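Local coordinates for probable secreted solute-binding lipoprotein (Streptomyces coelicolor, PDB 3I3V) that probably serves as the extracellular solute-binding component of a bacterial transport system, capturing a small solute for uptake across the membrane, at residues 53-56 and 57-61; 132-135 and 136-139; 313-316 and 317-321. One frame throughout, in Å; residues are numbered along the deposited sequence.

Interaction 1 of 3, residues 53-56 and 57-61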
ATOM      1  N   GLN C  53      59.837  12.882 -17.128  1.00 31.26           N
ATOM      2  CA  GLN C  53      60.571  12.841 -18.394  1.00 33.56           C
ATOM      3  C   GLN C  53      60.229  11.570 -19.155  1.00 32.34           C
ATOM      4  O   GLN C  53      59.943  11.615 -20.347  1.00 32.77           O
ATOM      5  CB  GLN C  53      62.098  12.883 -18.165  1.00 37.10           C
ATOM      6  CG  GLN C  53      62.681  14.215 -17.648  1.00 43.26           C
ATOM      7  CD  GLN C  53      62.364  14.525 -16.174  1.00 46.74           C
ATOM      8  OE1 GLN C  53      62.743  15.588 -15.665  1.00 48.65           O
ATOM      9  NE2 GLN C  53      61.675  13.607 -15.491  1.00 46.56           N
ATOM     10  N   VAL C  54      60.270  10.435 -18.459  1.00 30.86           N
ATOM     11  CA  VAL C  54      59.973   9.146 -19.073  1.00 30.07           C
ATOM     12  C   VAL C  54      58.540   9.102 -19.565  1.00 30.71           C
ATOM     13  O   VAL C  54      58.262   8.523 -20.611  1.00 31.22           O
ATOM     14  CB  VAL C  54      60.173   7.991 -18.083  1.00 30.89           C
ATOM     15  CG1 VAL C  54      59.831   6.650 -18.750  1.00 27.83           C
ATOM     16  CG2 VAL C  54      61.604   7.995 -17.584  1.00 29.56           C
ATOM     17  N   TYR C  55      57.629   9.704 -18.805  1.00 29.01           N
ATOM     18  CA  TYR C  55      56.232   9.720 -19.221  1.00 28.11           C
ATOM     19  C   TYR C  55      56.047  10.551 -20.502  1.00 28.03           C
ATOM     20  O   TYR C  55      55.303  10.160 -21.394  1.00 26.97           O
ATOM     21  CB  TYR C  55      55.338  10.281 -18.119  1.00 26.18           C
ATOM     22  CG  TYR C  55      53.905  10.466 -18.566  1.00 26.72           C
ATOM     23  CD1 TYR C  55      53.037   9.384 -18.667  1.00 25.83           C
ATOM     24  CD2 TYR C  55      53.434  11.724 -18.932  1.00 27.47           C
ATOM     25  CE1 TYR C  55      51.735   9.550 -19.126  1.00 25.36           C
ATOM     26  CE2 TYR C  55      52.136  11.902 -19.388  1.00 29.15           C
ATOM     27  CZ  TYR C  55      51.292  10.808 -19.483  1.00 27.88           C
ATOM     28  OH  TYR C  55      50.011  10.992 -19.935  1.00 30.70           O
ATOM     29  N   GLU C  56      56.718  11.695 -20.591  1.00 27.53           N
ATOM     30  CA  GLU C  56      56.591  12.543 -21.779  1.00 29.45           C
ATOM     31  C   GLU C  56      57.133  11.838 -23.021  1.00 29.60           C
ATOM     32  O   GLU C  56      56.574  11.952 -24.112  1.00 29.73           O
ATOM     33  CB  GLU C  56      57.293  13.887 -21.545  1.00 27.11           C
ATOM     34  CG  GLU C  56      56.621  14.676 -20.436  1.00 26.31           C
ATOM     35  CD  GLU C  56      57.280  16.007 -20.142  1.00 27.99           C
ATOM     36  OE1 GLU C  56      58.291  16.331 -20.800  1.00 27.58           O
ATOM     37  OE2 GLU C  56      56.780  16.727 -19.248  1.00 27.61           O
ATOM     38  N   THR C  57      58.210  11.083 -22.855  1.00 29.78           N
ATOM     39  CA  THR C  57      58.760  10.351 -23.985  1.00 30.54           C
ATOM     40  C   THR C  57      57.754   9.285 -24.427  1.00 30.93           C
ATOM     41  O   THR C  57      57.634   8.994 -25.616  1.00 33.42           O
ATOM     42  CB  THR C  57      60.079   9.670 -23.617  1.00 29.74           C
ATOM     43  OG1 THR C  57      60.983  10.641 -23.076  1.00 32.00           O
ATOM     44  CG2 THR C  57      60.697   9.024 -24.849  1.00 28.04           C
ATOM     45  N   SER C  58      57.032   8.703 -23.472  1.00 30.53           N
ATOM     46  CA  SER C  58      56.028   7.686 -23.791  1.00 30.49           C
ATOM     47  C   SER C  58      54.797   8.314 -24.430  1.00 29.79           C
ATOM     48  O   SER C  58      54.170   7.717 -25.293  1.00 28.40           O
ATOM     49  CB  SER C  58      55.588   6.934 -22.533  1.00 31.87           C
ATOM     50  OG  SER C  58      56.523   5.936 -22.174  1.00 36.91           O
ATOM     51  N   ARG C  59      54.448   9.514 -23.981  1.00 30.11           N
ATOM     52  CA  ARG C  59      53.284  10.229 -24.493  1.00 32.03           C
ATOM     53  C   ARG C  59      53.467  10.600 -25.969  1.00 34.04           C
ATOM     54  O   ARG C  59      52.547  10.480 -26.776  1.00 34.88           O
ATOM     55  CB  ARG C  59      53.056  11.478 -23.638  1.00 31.54           C
ATOM     56  CG  ARG C  59      51.960  12.402 -24.111  1.00 31.60           C
ATOM     57  CD  ARG C  59      50.574  11.780 -24.043  1.00 33.99           C
ATOM     58  NE  ARG C  59      49.593  12.750 -24.518  1.00 35.61           N
ATOM     59  CZ  ARG C  59      48.797  12.571 -25.565  1.00 35.31           C
ATOM     60  NH1 ARG C  59      48.844  11.440 -26.256  1.00 36.93           N
ATOM     61  NH2 ARG C  59      47.977  13.544 -25.941  1.00 33.80           N
ATOM     62  N   LEU C  60      54.669  11.043 -26.312  1.00 36.50           N
ATOM     63  CA  LEU C  60      54.996  11.424 -27.678  1.00 37.74           C
ATOM     64  C   LEU C  60      55.037  10.213 -28.611  1.00 38.38           C
ATOM     65  O   LEU C  60      54.844  10.343 -29.817  1.00 40.16           O
ATOM     66  CB  LEU C  60      56.340  12.151 -27.691  1.00 39.30           C
ATOM     67  CG  LEU C  60      56.276  13.536 -27.041  1.00 39.99           C
ATOM     68  CD1 LEU C  60      57.646  13.963 -26.545  1.00 39.59           C
ATOM     69  CD2 LEU C  60      55.716  14.527 -28.061  1.00 41.82           C
ATOM     70  N   ALA C  61      55.285   9.035 -28.052  1.00 37.82           N
ATOM     71  CA  ALA C  61      55.330   7.814 -28.849  1.00 37.30           C
ATOM     72  C   ALA C  61      53.950   7.170 -28.852  1.00 38.23           C
ATOM     73  O   ALA C  61      53.767   6.074 -29.379  1.00 37.53           O
ATOM     74  CB  ALA C  61      56.356   6.847 -28.277  1.00 37.15           C
TER
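Gln53 and Thr57 open a run of i to i+4 backbone hydrogen bonds that carries helix 51-60 from one segment into the other, Thr57 N to Gln53 O, Ser58 N to Val54 O, Arg59 N to Tyr55 O (2.8 Å) and Leu60 N to Glu56 O. The Thr57 hydroxyl adds a second grip on the first of these carbonyls: OG1 donates to Gln53 O at 3.1 Å, and the amide of the same residue reaches that oxygen from the opposite face of its plane. OG1 lies anti to the carbonyl carbon of Thr57 (chi1 -54°), which swings the hydroxyl back along the helix toward the preceding turn. At the far end Leu60 folds its CG and CD1 against Glu56 O, each 3.3 Å from it. Tyr55 and Arg59 start on the same side of the helix; Arg59 CB lies obliquely by the Tyr55 ring, and Arg59 CD comes within 4.2 Å of Tyr55 OH. That hydroxyl is hydrogen-bonded to Ala84 O, while the Glu56 carboxylate pairs with Lys75 in a salt bridge and accepts a hydrogen bond from Trp79 NE1. Tyr55 and Val54 both rest on His13 of strand 9-14. This is a surface helix that turns Val54 and Tyr55 onto the sheet of strands 41-46, 9-14, 67-70 and 289-292, an alpha/beta layering characteristic of a lobe of periplasmic-binding-protein folds.

Interaction 2 of 3, residues 132-135 and 136-139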
ATOM      1  N   ARG C 132      59.390  17.470  25.769  1.00 42.81           N
ATOM      2  CA  ARG C 132      58.985  17.832  27.129  1.00 44.95           C
ATOM      3  C   ARG C 132      60.027  17.536  28.195  1.00 44.77           C
ATOM      4  O   ARG C 132      60.271  18.351  29.080  1.00 44.00           O
ATOM      5  CB  ARG C 132      57.686  17.124  27.494  1.00 47.67           C
ATOM      6  CG  ARG C 132      56.443  17.906  27.155  1.00 51.27           C
ATOM      7  CD  ARG C 132      56.297  19.090  28.079  1.00 54.10           C
ATOM      8  NE  ARG C 132      55.038  19.790  27.858  1.00 56.19           N
ATOM      9  CZ  ARG C 132      54.649  20.845  28.557  1.00 58.16           C
ATOM     10  NH1 ARG C 132      55.429  21.317  29.520  1.00 59.41           N
ATOM     11  NH2 ARG C 132      53.487  21.426  28.297  1.00 60.86           N
ATOM     12  N   ALA C 133      60.629  16.358  28.121  1.00 44.67           N
ATOM     13  CA  ALA C 133      61.645  15.985  29.088  1.00 44.96           C
ATOM     14  C   ALA C 133      62.692  17.088  29.175  1.00 45.02           C
ATOM     15  O   ALA C 133      63.131  17.451  30.265  1.00 46.61           O
ATOM     16  CB  ALA C 133      62.299  14.679  28.682  1.00 44.26           C
ATOM     17  N   LEU C 134      63.086  17.629  28.028  1.00 44.94           N
ATOM     18  CA  LEU C 134      64.094  18.685  28.009  1.00 44.14           C
ATOM     19  C   LEU C 134      63.544  20.050  28.433  1.00 42.94           C
ATOM     20  O   LEU C 134      64.261  20.843  29.042  1.00 41.60           O
ATOM     21  CB  LEU C 134      64.746  18.764  26.623  1.00 45.64           C
ATOM     22  CG  LEU C 134      65.761  17.655  26.293  1.00 47.00           C
ATOM     23  CD1 LEU C 134      67.034  17.854  27.086  1.00 45.92           C
ATOM     24  CD2 LEU C 134      65.164  16.295  26.615  1.00 50.36           C
ATOM     25  N   LEU C 135      62.281  20.330  28.118  1.00 41.67           N
ATOM     26  CA  LEU C 135      61.684  21.599  28.521  1.00 42.45           C
ATOM     27  C   LEU C 135      61.536  21.591  30.042  1.00 45.19           C
ATOM     28  O   LEU C 135      61.626  22.639  30.691  1.00 45.64           O
ATOM     29  CB  LEU C 135      60.312  21.808  27.867  1.00 38.64           C
ATOM     30  CG  LEU C 135      60.264  22.119  26.362  1.00 38.25           C
ATOM     31  CD1 LEU C 135      58.820  22.347  25.927  1.00 32.50           C
ATOM     32  CD2 LEU C 135      61.116  23.342  26.063  1.00 34.79           C
ATOM     33  N   ASP C 136      61.320  20.401  30.604  1.00 46.57           N
ATOM     34  CA  ASP C 136      61.181  20.242  32.046  1.00 46.70           C
ATOM     35  C   ASP C 136      62.520  20.458  32.742  1.00 47.41           C
ATOM     36  O   ASP C 136      62.582  21.159  33.750  1.00 49.15           O
ATOM     37  CB  ASP C 136      60.640  18.849  32.400  1.00 46.11           C
ATOM     38  CG  ASP C 136      59.128  18.735  32.220  1.00 44.99           C
ATOM     39  OD1 ASP C 136      58.431  19.772  32.168  1.00 43.96           O
ATOM     40  OD2 ASP C 136      58.629  17.594  32.149  1.00 44.91           O
ATOM     41  N   ARG C 137      63.588  19.862  32.216  1.00 47.40           N
ATOM     42  CA  ARG C 137      64.909  20.033  32.817  1.00 48.88           C
ATOM     43  C   ARG C 137      65.284  21.512  32.868  1.00 48.45           C
ATOM     44  O   ARG C 137      65.978  21.958  33.783  1.00 49.29           O
ATOM     45  CB  ARG C 137      65.997  19.316  32.011  1.00 52.21           C
ATOM     46  CG  ARG C 137      65.750  17.860  31.667  1.00 59.15           C
ATOM     47  CD  ARG C 137      67.059  17.207  31.196  1.00 65.02           C
ATOM     48  NE  ARG C 137      66.860  16.093  30.263  1.00 69.82           N
ATOM     49  CZ  ARG C 137      66.159  14.992  30.528  1.00 72.07           C
ATOM     50  NH1 ARG C 137      65.576  14.839  31.712  1.00 73.53           N
ATOM     51  NH2 ARG C 137      66.039  14.041  29.605  1.00 72.77           N
ATOM     52  N   ALA C 138      64.822  22.266  31.874  1.00 46.82           N
ATOM     53  CA  ALA C 138      65.133  23.688  31.771  1.00 45.55           C
ATOM     54  C   ALA C 138      64.246  24.600  32.606  1.00 44.72           C
ATOM     55  O   ALA C 138      64.593  25.755  32.851  1.00 44.02           O
ATOM     56  CB  ALA C 138      65.083  24.117  30.308  1.00 44.79           C
ATOM     57  N   GLY C 139      63.098  24.096  33.034  1.00 44.09           N
ATOM     58  CA  GLY C 139      62.219  24.920  33.838  1.00 45.45           C
ATOM     59  C   GLY C 139      61.057  25.532  33.083  1.00 47.20           C
ATOM     60  O   GLY C 139      60.291  26.303  33.655  1.00 48.70           O
TER
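Arg137 lays its side chain back over the turn before it, where Ala133 O and the Leu134 methyl groups receive it. The chain runs extended from CG to NE, and Arg137 CG comes within 3.0 Å of Ala133 O. That oxygen lies 3.7 Å above one face of the Arg137 guanidinium, displaced from the middle of the group, and its hydrogen bond comes from the backbone amide of Arg137. Leu134 crosses the arginine obliquely, with Leu134 CD1 3.6 Å from Arg137 NE and Leu134 CD2 3.8 Å from Arg137 NH2. An alanine in place of Leu134 is likely to leave the NE and NH2 end of Arg137 without its apolar support and free to swing. The other backbone acceptors are met in order: Arg132 O takes the Asp136 amide N at 2.8 Å almost in line with its C=O bond, and Leu134 O takes that of Ala138. Arg132 and Asp136 carry opposite charges, but Arg132 NH1 and Asp136 OD1 stay 4.3 Å apart, too far for a salt bridge; OD1 lies near the Arg132 guanidinium plane at its edge. The bonds of Arg132 lead elsewhere, NE to Glu264 in a salt bridge and NH1 to the carbonyl of Asp141. Leu135 and Ala138 pack on Leu157 of helix 147-159. Gly139 N bonds to Asp136 O at 3.1 Å and more weakly to Leu135 O. With its positive phi of 101°, Gly139 ends helix 132-138 in a Schellman motif.

Interaction 3 of 3, residues 313-316 and 317-321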
ATOM      1  N   PRO C 313      37.450   4.414   1.700  1.00 32.56           N
ATOM      2  CA  PRO C 313      37.892   4.630   3.077  1.00 31.53           C
ATOM      3  C   PRO C 313      38.828   3.595   3.692  1.00 31.73           C
ATOM      4  O   PRO C 313      39.799   3.962   4.352  1.00 33.98           O
ATOM      5  CB  PRO C 313      36.580   4.756   3.833  1.00 31.46           C
ATOM      6  CG  PRO C 313      35.722   5.473   2.835  1.00 30.96           C
ATOM      7  CD  PRO C 313      36.005   4.676   1.578  1.00 30.92           C
ATOM      8  N   ASP C 314      38.559   2.311   3.490  1.00 32.01           N
ATOM      9  CA  ASP C 314      39.418   1.275   4.071  1.00 32.09           C
ATOM     10  C   ASP C 314      40.822   1.280   3.475  1.00 32.57           C
ATOM     11  O   ASP C 314      41.798   0.951   4.158  1.00 30.11           O
ATOM     12  CB  ASP C 314      38.807  -0.116   3.885  1.00 31.01           C
ATOM     13  CG  ASP C 314      38.602  -0.474   2.434  1.00 30.90           C
ATOM     14  OD1 ASP C 314      38.847  -1.648   2.070  1.00 31.09           O
ATOM     15  OD2 ASP C 314      38.185   0.414   1.664  1.00 32.44           O
ATOM     16  N   VAL C 315      40.916   1.641   2.195  1.00 32.67           N
ATOM     17  CA  VAL C 315      42.203   1.679   1.514  1.00 31.76           C
ATOM     18  C   VAL C 315      42.974   2.905   1.987  1.00 31.46           C
ATOM     19  O   VAL C 315      44.178   2.854   2.206  1.00 29.93           O
ATOM     20  CB  VAL C 315      42.019   1.751  -0.015  1.00 33.34           C
ATOM     21  CG1 VAL C 315      43.369   1.775  -0.689  1.00 31.07           C
ATOM     22  CG2 VAL C 315      41.207   0.556  -0.502  1.00 32.48           C
ATOM     23  N   VAL C 316      42.256   4.010   2.140  1.00 31.06           N
ATOM     24  CA  VAL C 316      42.852   5.248   2.603  1.00 31.26           C
ATOM     25  C   VAL C 316      43.416   5.054   4.011  1.00 32.45           C
ATOM     26  O   VAL C 316      44.552   5.431   4.287  1.00 33.67           O
ATOM     27  CB  VAL C 316      41.805   6.365   2.619  1.00 29.85           C
ATOM     28  CG1 VAL C 316      42.375   7.603   3.258  1.00 28.30           C
ATOM     29  CG2 VAL C 316      41.347   6.647   1.195  1.00 29.24           C
ATOM     30  N   ALA C 317      42.615   4.446   4.885  1.00 33.03           N
ATOM     31  CA  ALA C 317      43.003   4.189   6.271  1.00 32.08           C
ATOM     32  C   ALA C 317      44.268   3.332   6.392  1.00 32.76           C
ATOM     33  O   ALA C 317      45.014   3.463   7.353  1.00 34.29           O
ATOM     34  CB  ALA C 317      41.840   3.528   7.019  1.00 31.10           C
ATOM     35  N   ARG C 318      44.508   2.445   5.435  1.00 34.09           N
ATOM     36  CA  ARG C 318      45.718   1.626   5.481  1.00 34.87           C
ATOM     37  C   ARG C 318      46.943   2.513   5.258  1.00 33.54           C
ATOM     38  O   ARG C 318      47.962   2.361   5.937  1.00 33.20           O
ATOM     39  CB  ARG C 318      45.690   0.518   4.418  1.00 38.27           C
ATOM     40  CG  ARG C 318      44.768  -0.651   4.746  1.00 42.56           C
ATOM     41  CD  ARG C 318      45.034  -1.847   3.829  1.00 49.22           C
ATOM     42  NE  ARG C 318      44.904  -3.126   4.530  1.00 54.91           N
ATOM     43  CZ  ARG C 318      43.750  -3.688   4.892  1.00 57.27           C
ATOM     44  NH1 ARG C 318      42.590  -3.094   4.619  1.00 57.07           N
ATOM     45  NH2 ARG C 318      43.758  -4.849   5.540  1.00 57.45           N
ATOM     46  N   PHE C 319      46.851   3.435   4.300  1.00 30.14           N
ATOM     47  CA  PHE C 319      47.965   4.333   4.037  1.00 29.23           C
ATOM     48  C   PHE C 319      48.282   5.109   5.302  1.00 27.43           C
ATOM     49  O   PHE C 319      49.443   5.275   5.661  1.00 27.12           O
ATOM     50  CB  PHE C 319      47.640   5.290   2.886  1.00 28.31           C
ATOM     51  CG  PHE C 319      47.902   4.697   1.536  1.00 28.60           C
ATOM     52  CD1 PHE C 319      49.211   4.553   1.074  1.00 25.15           C
ATOM     53  CD2 PHE C 319      46.853   4.207   0.759  1.00 26.43           C
ATOM     54  CE1 PHE C 319      49.470   3.928  -0.136  1.00 25.00           C
ATOM     55  CE2 PHE C 319      47.101   3.578  -0.455  1.00 26.01           C
ATOM     56  CZ  PHE C 319      48.411   3.434  -0.906  1.00 25.40           C
ATOM     57  N   VAL C 320      47.234   5.558   5.979  1.00 27.14           N
ATOM     58  CA  VAL C 320      47.362   6.310   7.223  1.00 28.28           C
ATOM     59  C   VAL C 320      47.919   5.455   8.370  1.00 29.21           C
ATOM     60  O   VAL C 320      48.927   5.794   8.975  1.00 29.47           O
ATOM     61  CB  VAL C 320      45.991   6.854   7.657  1.00 26.88           C
ATOM     62  CG1 VAL C 320      46.095   7.508   9.027  1.00 29.04           C
ATOM     63  CG2 VAL C 320      45.480   7.848   6.624  1.00 26.97           C
ATOM     64  N   THR C 321      47.251   4.336   8.633  1.00 28.79           N
ATOM     65  CA  THR C 321      47.597   3.414   9.710  1.00 29.58           C
ATOM     66  C   THR C 321      48.855   2.580   9.527  1.00 29.48           C
ATOM     67  O   THR C 321      49.700   2.529  10.415  1.00 27.90           O
ATOM     68  CB  THR C 321      46.416   2.449   9.983  1.00 29.93           C
ATOM     69  OG1 THR C 321      45.313   3.189  10.528  1.00 32.33           O
ATOM     70  CG2 THR C 321      46.814   1.365  10.960  1.00 34.04           C
TER
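Val315 and Phe319 run alongside each other in the same direction on the buried flank of helix 313-323, with Val315 CG1 4.2 Å from Phe319 CE2. The ring stands close to the backbone as well: Phe319 CD2 is 3.3 Å from Val315 O, and Val316 O lies near the ring plane at its edge. Tyr121 and Phe122 meet this ring edge-to-face, and Thr25 of helix 23-36 also touches it. Beside them, Val320 CG2 approaches Val316 O to 3.5 Å. In this binding-protein fold the helix lies over a short strand of the mixed sheet, strand 326-327, where Met327 receives both Val316 and Val320. The bonding is uneven: Ala317 N to Pro313 O is short and straight (2.9 Å, 164°), whereas the amide of Arg318 divides weakly between Asp314 O and Val315 O. The side of Arg318, which is exposed, is looser. Arg318 lays CG 3.4 Å from Asp314 O, then bends at chi3 (143°). Its NE forms a salt bridge with Glu322 farther along the chain and Asp314 is engaged by Arg312, while in a separate subunit contact Pro313 and Asp314 pack on Glu36 of a second subunit.

How the interactions relate
Each contact is one turn meeting the next within a single helix, and the three helices, 51-60, 132-138 and 313-323, are different elements. Interactions 1 and 2 sit on opposite sides of the chain's centre, 55 Å apart between centres; interaction 3 lies nearest that centre. Interaction 1 is a surface contact in which a hydroxyl supplements the backbone bonds. Interaction 2 is partly buried and combines an arginine folded over a leucine with a glycine-terminated helix end. Interaction 3, also partly buried, has the most buried residues, and aliphatic and aromatic groups dominate its inner side. It is also the one that touches another subunit.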